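Local coordinates for hypothetical protein PA1835 (Pseudomonas aeruginosa, PDB 1YOC) that is of unknown function but belongs to the hotdog-fold superfamily and resembles PaaI-type thioesterases, so it may act on acyl thioesters, at residues A16-S19 with A20-G23; S81-A84 with G85-W88. All blocks are in the same frame, centred on the assembly; numbering follows the deposited sequence.

Overall arrangement
From the N terminus the chain runs through helix 2-13 and, almost at once, into helix 15-25, where interaction 1 spans successive turns of that one helix and closes no larger loop. After strands 35-40 and 43-48 comes helix 63-81, and at its end interaction 2 closes a tight turn that sends the chain into strand 86-97, outermost within this chain in the antiparallel sheet. The two contacts follow in series, neither enclosing nor crossing the other. The centres of interactions 1 and 2 lie about 25 Å apart, and the nearest atoms of interactions 1 and 2 about 12 Å. Interaction 1 belongs to the N-terminal helices, interaction 2 to the junction of long helix and sheet.

Interaction 1: A16-S19 with A20-G23; sequences AQFS and AMIG
F18 is met from the next helical turn by M21 and I22, and these three buried side chains make up the tightly packed flank of helix 15-25. The methyl CE of M21 lies 3.8 Å from CE1 of F18. I22 reaches a different part of the same ring, its CD1 3.9 Å from F18 CZ. Both methyls approach obliquely from the same side of the ring plane, M21 CE by CD1 and CE1, I22 CD1 by CE2 and CZ. M21 gets there by folding back on itself: the bends at chi2 (-77°) and chi3 (-67°) turn the flexible thioether, so that its terminal methyl swings back to the phenyl group. I22 instead extends its CG1 branch, while its CG2 settles 3.5 Å from O of S19. A broad flat ring with a supple methionine and a branched isoleucine suits a helix face turned to the interior; M7 of helix 2-13 touches both F18 and M21, whereas F29 and P34 pack on I22.

Beneath the side chains is the regular i to i+4 pattern of an alpha-helix, here in one of the N-terminal helices of this hotdog-fold chain. I22 N donates to F18 O at 2.9 Å with an N-H...O angle of 166°, the straightest of the four bonds joining the two segments. M21 N to Q17 O is also 2.9 Å long.

On the looser flank, A16, Q17 and A20 are exposed, and small alanines or a polar glutamine fit a surface facing solvent. A20 N still bonds A16 O, at 3.1 Å, and A20 CB lies 3.6 Å from A16 O. S19 stands at the border of the two flanks: its hydroxyl bonds back to the carbonyl of P15, and its own carbonyl accepts the amide of G23, which is only partly exposed.

Interaction 2: S81-A84 with G85-W88; sequences SIPA and GHRW
I82 meets W88 and P83 meets H86 around a type I beta turn, P83 to H86, by which the chain passes from helix 63-81 of this hotdog fold into strand 86-97. S81 is the last residue of the helix; its hydroxyl is tied back to the carbonyl of M77 and also bonds the amide of G42.

I82 is the first residue to leave helical backbone angles, and its side chain reaches across to the strand. With chi1 at 62°, CG1 sits between the backbone N and the carbonyl carbon, and the extended branch carries CD1 across to 3.7 Å from W88 CD1. The two side chains cross at about a right angle. I82 CD1 also lies 3.8 Å from CB of H86, so one slim aliphatic methyl touches both H86 and W88. W116, outside the two segments, also touches I82.

P83 opens the turn, its ring holding phi near -59° as the chain leaves the helix. It acts twice. Its carbonyl, which a proline keeps, accepts the closing bond from the amide of H86, P83 O to H86 N 2.9 Å with an N-H...O angle of 162°, the donor standing above the carbonyl plane. CG of P83, meanwhile, sits over one face of the H86 imidazole, toward its rim, in a CH-pi contact, 4.1 Å from the ring centroid and 21° off its normal. The CD methylene also approaches the ring.

A84 and G85 supply the turn's central angles and form its exposed corner, where a small side chain and none at all are easily accommodated. G85 already bonds the backbone of A147, and within the strand R87 pairs with S145 of strand 133-146. W88, the aromatic end of the contact, is fixed by its indole NE1, which bonds OD1 of D79 in helix 63-81.

Interaction 1: A16-S19 with A20-G23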
ATOM      1  N   ALA B  16      23.567   4.517  -0.317  1.00 26.12           N
ATOM      2  CA  ALA B  16      23.603   3.889   0.999  1.00 26.60           C
ATOM      3  C   ALA B  16      23.237   4.904   2.105  1.00 26.17           C
ATOM      4  O   ALA B  16      22.592   4.553   3.103  1.00 26.65           O
ATOM      5  CB  ALA B  16      25.007   3.274   1.270  1.00 28.41           C
ATOM      6  N   GLN B  17      23.645   6.156   1.935  1.00 25.59           N
ATOM      7  CA  GLN B  17      23.308   7.164   2.941  1.00 25.14           C
ATOM      8  C   GLN B  17      21.807   7.469   2.844  1.00 22.60           C
ATOM      9  O   GLN B  17      21.145   7.664   3.856  1.00 21.67           O
ATOM     10  CB  GLN B  17      24.105   8.462   2.739  1.00 25.74           C
ATOM     11  CG  GLN B  17      25.659   8.334   2.887  1.00 30.66           C
ATOM     12  CD  GLN B  17      26.390   7.975   1.568  1.00 32.87           C
ATOM     13  OE1 GLN B  17      27.620   8.111   1.464  1.00 34.15           O
ATOM     14  NE2 GLN B  17      25.639   7.518   0.569  1.00 31.66           N
ATOM     15  N   PHE B  18      21.284   7.567   1.624  1.00 20.26           N
ATOM     16  CA  PHE B  18      19.843   7.852   1.469  1.00 17.97           C
ATOM     17  C   PHE B  18      19.066   6.708   2.104  1.00 16.47           C
ATOM     18  O   PHE B  18      18.080   6.932   2.825  1.00 17.05           O
ATOM     19  CB  PHE B  18      19.471   7.969  -0.016  1.00 17.15           C
ATOM     20  CG  PHE B  18      18.015   8.164  -0.252  1.00 16.54           C
ATOM     21  CD1 PHE B  18      17.453   9.458  -0.229  1.00 16.48           C
ATOM     22  CD2 PHE B  18      17.183   7.065  -0.411  1.00 18.19           C
ATOM     23  CE1 PHE B  18      16.090   9.656  -0.351  1.00 16.48           C
ATOM     24  CE2 PHE B  18      15.785   7.230  -0.532  1.00 16.90           C
ATOM     25  CZ  PHE B  18      15.228   8.546  -0.498  1.00 17.05           C
ATOM     26  N   SER B  19      19.512   5.475   1.853  1.00 16.62           N
ATOM     27  CA  SER B  19      18.832   4.313   2.404  1.00 17.17           C
ATOM     28  C   SER B  19      18.803   4.329   3.923  1.00 17.35           C
ATOM     29  O   SER B  19      17.779   3.975   4.535  1.00 16.60           O
ATOM     30  CB  SER B  19      19.474   3.012   1.908  1.00 18.76           C
ATOM     31  OG  SER B  19      19.205   2.800   0.522  1.00 18.06           O
ATOM     32  N   ALA B  20      19.903   4.740   4.540  1.00 17.17           N
ATOM     33  CA  ALA B  20      19.950   4.766   6.020  1.00 17.39           C
ATOM     34  C   ALA B  20      19.104   5.898   6.563  1.00 16.72           C
ATOM     35  O   ALA B  20      18.454   5.783   7.637  1.00 16.71           O
ATOM     36  CB  ALA B  20      21.396   4.921   6.513  1.00 18.42           C
ATOM     37  N   MET B  21      19.090   7.008   5.838  1.00 16.01           N
ATOM     38  CA  MET B  21      18.297   8.123   6.309  1.00 16.07           C
ATOM     39  C   MET B  21      16.805   7.744   6.250  1.00 15.94           C
ATOM     40  O   MET B  21      16.051   7.931   7.217  1.00 15.14           O
ATOM     41  CB  MET B  21      18.575   9.382   5.460  1.00 17.01           C
ATOM     42  CG  MET B  21      17.711  10.610   5.796  1.00 17.73           C
ATOM     43  SD  MET B  21      15.973  10.537   5.146  1.00 19.75           S
ATOM     44  CE  MET B  21      16.285  10.636   3.288  1.00 20.00           C
ATOM     45  N   ILE B  22      16.361   7.175   5.142  1.00 15.07           N
ATOM     46  CA  ILE B  22      14.925   6.913   5.078  1.00 15.67           C
ATOM     47  C   ILE B  22      14.507   5.845   6.102  1.00 14.91           C
ATOM     48  O   ILE B  22      13.435   5.922   6.671  1.00 15.11           O
ATOM     49  CB  ILE B  22      14.517   6.611   3.602  1.00 18.56           C
ATOM     50  CG1 ILE B  22      13.051   7.022   3.378  1.00 21.63           C
ATOM     51  CG2 ILE B  22      14.796   5.210   3.279  1.00 18.00           C
ATOM     52  CD1 ILE B  22      12.607   7.031   1.925  1.00 21.60           C
ATOM     53  N   GLY B  23      15.390   4.887   6.370  1.00 14.64           N
ATOM     54  CA  GLY B  23      15.113   3.851   7.350  1.00 15.08           C
ATOM     55  C   GLY B  23      14.874   4.439   8.739  1.00 14.77           C
ATOM     56  O   GLY B  23      14.066   3.932   9.544  1.00 14.30           O
TER

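Interaction 2: S81-A84 with G85-W88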
ATOM      1  N   SER B  81       6.330  21.086  -3.646  1.00 12.65           N
ATOM      2  CA  SER B  81       5.630  21.982  -4.555  1.00 12.60           C
ATOM      3  C   SER B  81       4.657  23.020  -4.016  1.00 13.79           C
ATOM      4  O   SER B  81       4.506  24.092  -4.627  1.00 13.45           O
ATOM      5  CB  SER B  81       4.907  21.151  -5.620  1.00 11.13           C
ATOM      6  OG  SER B  81       5.771  20.174  -6.177  1.00 11.18           O
ATOM      7  N   ILE B  82       3.978  22.730  -2.905  1.00 13.86           N
ATOM      8  CA  ILE B  82       3.017  23.728  -2.422  1.00 12.55           C
ATOM      9  C   ILE B  82       3.774  24.838  -1.699  1.00 14.62           C
ATOM     10  O   ILE B  82       4.915  24.649  -1.301  1.00 14.87           O
ATOM     11  CB  ILE B  82       1.997  23.105  -1.452  1.00 13.15           C
ATOM     12  CG1 ILE B  82       2.722  22.549  -0.221  1.00 14.63           C
ATOM     13  CG2 ILE B  82       1.226  21.969  -2.187  1.00 13.01           C
ATOM     14  CD1 ILE B  82       1.771  22.023   0.867  1.00 15.99           C
ATOM     15  N   PRO B  83       3.139  26.016  -1.539  1.00 16.10           N
ATOM     16  CA  PRO B  83       3.734  27.173  -0.855  1.00 17.48           C
ATOM     17  C   PRO B  83       4.093  26.772   0.569  1.00 18.76           C
ATOM     18  O   PRO B  83       3.384  25.952   1.189  1.00 19.78           O
ATOM     19  CB  PRO B  83       2.604  28.228  -0.892  1.00 17.45           C
ATOM     20  CG  PRO B  83       1.839  27.861  -2.102  1.00 15.72           C
ATOM     21  CD  PRO B  83       1.804  26.341  -2.037  1.00 15.25           C
ATOM     22  N   ALA B  84       5.180  27.338   1.101  1.00 19.67           N
ATOM     23  CA  ALA B  84       5.634  27.009   2.458  1.00 22.09           C
ATOM     24  C   ALA B  84       4.565  27.241   3.532  1.00 23.14           C
ATOM     25  O   ALA B  84       4.568  26.581   4.577  1.00 26.23           O
ATOM     26  CB  ALA B  84       6.899  27.799   2.793  1.00 22.37           C
ATOM     27  N   GLY B  85       3.649  28.160   3.262  1.00 23.63           N
ATOM     28  CA  GLY B  85       2.575  28.441   4.205  1.00 25.08           C
ATOM     29  C   GLY B  85       1.400  27.462   4.132  1.00 24.58           C
ATOM     30  O   GLY B  85       0.443  27.586   4.879  1.00 26.20           O
ATOM     31  N   HIS B  86       1.464  26.478   3.241  1.00 23.04           N
ATOM     32  CA  HIS B  86       0.366  25.513   3.129  1.00 20.94           C
ATOM     33  C   HIS B  86       0.791  24.199   3.745  1.00 19.72           C
ATOM     34  O   HIS B  86       1.968  23.941   3.949  1.00 19.03           O
ATOM     35  CB  HIS B  86       0.019  25.280   1.642  1.00 20.97           C
ATOM     36  CG  HIS B  86      -0.687  26.426   0.982  1.00 21.75           C
ATOM     37  ND1 HIS B  86      -0.893  27.641   1.601  1.00 23.20           N
ATOM     38  CD2 HIS B  86      -1.273  26.524  -0.236  1.00 21.72           C
ATOM     39  CE1 HIS B  86      -1.578  28.435   0.796  1.00 21.85           C
ATOM     40  NE2 HIS B  86      -1.821  27.780  -0.325  1.00 24.94           N
ATOM     41  N   ARG B  87      -0.177  23.350   4.060  1.00 21.75           N
ATOM     42  CA  ARG B  87       0.175  22.040   4.590  1.00 21.74           C
ATOM     43  C   ARG B  87      -0.607  21.011   3.756  1.00 19.11           C
ATOM     44  O   ARG B  87      -1.552  21.360   3.086  1.00 20.95           O
ATOM     45  CB  ARG B  87      -0.175  21.955   6.076  1.00 25.86           C
ATOM     46  CG  ARG B  87      -1.596  21.641   6.416  1.00 31.62           C
ATOM     47  CD  ARG B  87      -1.799  21.598   7.971  1.00 35.39           C
ATOM     48  NE  ARG B  87      -0.936  20.632   8.662  1.00 40.05           N
ATOM     49  CZ  ARG B  87       0.310  20.884   9.088  1.00 42.33           C
ATOM     50  NH1 ARG B  87       0.859  22.081   8.905  1.00 43.98           N
ATOM     51  NH2 ARG B  87       1.020  19.933   9.688  1.00 43.32           N
ATOM     52  N   TRP B  88      -0.160  19.769   3.754  1.00 17.97           N
ATOM     53  CA  TRP B  88      -0.843  18.745   2.965  1.00 15.80           C
ATOM     54  C   TRP B  88      -1.011  17.468   3.767  1.00 15.58           C
ATOM     55  O   TRP B  88      -0.205  17.147   4.658  1.00 15.37           O
ATOM     56  CB  TRP B  88      -0.023  18.402   1.700  1.00 13.79           C
ATOM     57  CG  TRP B  88       1.388  17.901   2.007  1.00 11.96           C
ATOM     58  CD1 TRP B  88       2.502  18.673   2.346  1.00 13.49           C
ATOM     59  CD2 TRP B  88       1.842  16.545   2.036  1.00 13.40           C
ATOM     60  NE1 TRP B  88       3.580  17.881   2.581  1.00 10.63           N
ATOM     61  CE2 TRP B  88       3.222  16.569   2.399  1.00 13.05           C
ATOM     62  CE3 TRP B  88       1.229  15.306   1.783  1.00 13.97           C
ATOM     63  CZ2 TRP B  88       3.992  15.397   2.523  1.00 14.06           C
ATOM     64  CZ3 TRP B  88       2.004  14.135   1.902  1.00 13.12           C
ATOM     65  CH2 TRP B  88       3.356  14.189   2.269  1.00 15.43           C
TER